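Local atomic coordinates of Kiaa0380 (PDB entry 1HTJ), a protein that probably links heterotrimeric G protein signalling to Rho GTPases, as a guanine nucleotide exchange factor that carries an RGS-like domain. Residues E26-F31 with T141-G146. The protein carries 3 engineered substitutions. Residues are numbered along the deposited sequence; the frame is centred on the assembly and turned at random.
Sequences ESDIIF and TKRTLG
Arg143, in the last turn of helix 118-144, reaches across to the short helix 27-32 and meets three of its side chains with one guanidinium group. Phe31 CD1 lies over the centre of one guanidinium face, 3.4 Å from CZ, while the phenyl and guanidinium planes are inclined by 39°, short of a parallel stack. At the edge of the same group, NH1 donates an almost straight hydrogen bond of 3.2 Å to OD2 of Asp28, forming a salt bridge. The oxygen sits close to the guanidinium plane and is approached on its anti side, with the two planar groups turned 46° apart. On the neighbouring branch, NH2 rests 3.5 Å from CB of Ser27. The arginine chain runs straight at chi2 and bends at chi3 (77°), bringing one face of the guanidinium against Phe31 and its NH1 edge to Asp28. The contact thus joins the first helix of the modelled chain, in an all-helical RGS-like domain, to the C-terminal end of a long helix, which closes in a Schellman motif with Gly146 at C-prime. Glu153 pairs with NE, so acidic groups meet the guanidinium at two of its nitrogens. A methionine in place of Arg143 would probably leave both Asp28 and Glu153 without their cationic mate. Phe31, which is buried, also packs edge-to-face with Tyr139 and touches Leu156.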
loop_
_atom_site.group_PDB
_atom_site.type_symbol
_atom_site.label_atom_id
_atom_site.label_comp_id
_atom_site.label_asym_id
_atom_site.label_seq_id
_atom_site.Cartn_x
_atom_site.Cartn_y
_atom_site.Cartn_z
ATOM N N GLU A 26 14.814 14.729 0.199
ATOM C CA GLU A 26 14.524 14.969 -1.243
ATOM C C GLU A 26 13.418 14.093 -1.810
ATOM O O GLU A 26 13.584 12.883 -1.994
ATOM C CB GLU A 26 15.785 14.787 -2.082
ATOM C CG GLU A 26 16.498 16.087 -2.303
ATOM C CD GLU A 26 15.530 17.178 -2.695
ATOM O OE1 GLU A 26 14.801 16.984 -3.693
ATOM O OE2 GLU A 26 15.491 18.220 -2.003
ATOM N N SER A 27 12.290 14.728 -2.098
ATOM C CA SER A 27 11.138 14.036 -2.638
ATOM C C SER A 27 11.523 13.232 -3.867
ATOM O O SER A 27 11.124 12.085 -4.014
ATOM C CB SER A 27 10.051 15.052 -2.971
ATOM O OG SER A 27 9.659 15.737 -1.795
ATOM N N ASP A 28 12.316 13.841 -4.739
ATOM C CA ASP A 28 12.768 13.178 -5.959
ATOM C C ASP A 28 13.433 11.845 -5.595
ATOM O O ASP A 28 13.229 10.828 -6.259
ATOM C CB ASP A 28 13.781 14.066 -6.689
ATOM C CG ASP A 28 13.365 15.529 -6.726
ATOM O OD1 ASP A 28 14.262 16.398 -6.862
ATOM O OD2 ASP A 28 12.145 15.815 -6.629
ATOM N N ILE A 29 14.237 11.862 -4.538
ATOM C CA ILE A 29 14.927 10.659 -4.096
ATOM C C ILE A 29 13.937 9.640 -3.537
ATOM O O ILE A 29 13.970 8.463 -3.901
ATOM C CB ILE A 29 15.987 10.988 -3.019
ATOM C CG1 ILE A 29 17.135 11.782 -3.645
ATOM C CG2 ILE A 29 16.515 9.716 -2.393
ATOM C CD1 ILE A 29 17.743 11.128 -4.887
ATOM N N ILE A 30 13.050 10.106 -2.665
ATOM C CA ILE A 30 12.047 9.247 -2.053
ATOM C C ILE A 30 11.063 8.606 -3.037
ATOM O O ILE A 30 10.887 7.394 -3.027
ATOM C CB ILE A 30 11.265 10.025 -0.981
ATOM C CG1 ILE A 30 12.235 10.476 0.116
ATOM C CG2 ILE A 30 10.161 9.155 -0.396
ATOM C CD1 ILE A 30 11.611 11.304 1.200
ATOM N N PHE A 31 10.433 9.408 -3.890
ATOM C CA PHE A 31 9.460 8.879 -4.850
ATOM C C PHE A 31 10.032 7.865 -5.828
ATOM O O PHE A 31 9.309 7.067 -6.420
ATOM C CB PHE A 31 8.807 10.027 -5.627
ATOM C CG PHE A 31 7.799 10.784 -4.831
ATOM C CD1 PHE A 31 7.945 12.147 -4.612
ATOM C CD2 PHE A 31 6.698 10.132 -4.289
ATOM C CE1 PHE A 31 7.009 12.853 -3.861
ATOM C CE2 PHE A 31 5.758 10.823 -3.539
ATOM C CZ PHE A 31 5.910 12.187 -3.322
ATOM N N THR A 141 6.187 10.838 -13.782
ATOM C CA THR A 141 5.835 11.543 -14.998
ATOM C C THR A 141 4.858 12.662 -14.624
ATOM O O THR A 141 4.989 13.779 -15.107
ATOM C CB THR A 141 5.186 10.585 -16.021
ATOM O OG1 THR A 141 6.162 9.632 -16.458
ATOM C CG2 THR A 141 4.638 11.357 -17.216
ATOM N N LYS A 142 3.887 12.356 -13.760
ATOM C CA LYS A 142 2.906 13.357 -13.302
ATOM C C LYS A 142 3.638 14.529 -12.641
ATOM O O LYS A 142 3.250 15.689 -12.811
ATOM C CB LYS A 142 1.927 12.751 -12.284
ATOM C CG LYS A 142 1.033 11.655 -12.838
ATOM C CD LYS A 142 -0.095 12.248 -13.635
ATOM C CE LYS A 142 -0.878 11.197 -14.397
ATOM N NZ LYS A 142 -2.075 11.841 -15.057
ATOM N N ARG A 143 4.691 14.220 -11.884
ATOM C CA ARG A 143 5.477 15.260 -11.219
ATOM C C ARG A 143 6.175 16.133 -12.290
ATOM O O ARG A 143 6.099 17.369 -12.262
ATOM C CB ARG A 143 6.512 14.632 -10.274
ATOM C CG ARG A 143 5.905 13.671 -9.251
ATOM C CD ARG A 143 6.890 13.223 -8.164
ATOM N NE ARG A 143 7.110 14.257 -7.154
ATOM C CZ ARG A 143 8.304 14.752 -6.831
ATOM N NH1 ARG A 143 9.401 14.307 -7.429
ATOM N NH2 ARG A 143 8.404 15.726 -5.938
ATOM N N THR A 144 6.851 15.481 -13.229
ATOM C CA THR A 144 7.528 16.182 -14.309
ATOM C C THR A 144 6.552 17.115 -15.032
ATOM O O THR A 144 6.946 18.162 -15.564
ATOM C CB THR A 144 8.096 15.183 -15.323
ATOM O OG1 THR A 144 9.116 14.389 -14.690
ATOM C CG2 THR A 144 8.688 15.910 -16.515
ATOM N N LEU A 145 5.275 16.737 -15.051
ATOM C CA LEU A 145 4.257 17.540 -15.724
ATOM C C LEU A 145 3.634 18.591 -14.822
ATOM O O LEU A 145 2.674 19.263 -15.220
ATOM C CB LEU A 145 3.159 16.638 -16.274
ATOM C CG LEU A 145 3.564 15.621 -17.347
ATOM C CD1 LEU A 145 2.401 14.725 -17.664
ATOM C CD2 LEU A 145 4.040 16.346 -18.611
ATOM N N GLY A 146 4.176 18.733 -13.613
ATOM C CA GLY A 146 3.671 19.707 -12.658
ATOM C C GLY A 146 2.291 19.396 -12.106
ATOM O O GLY A 146 1.534 20.308 -11.781
#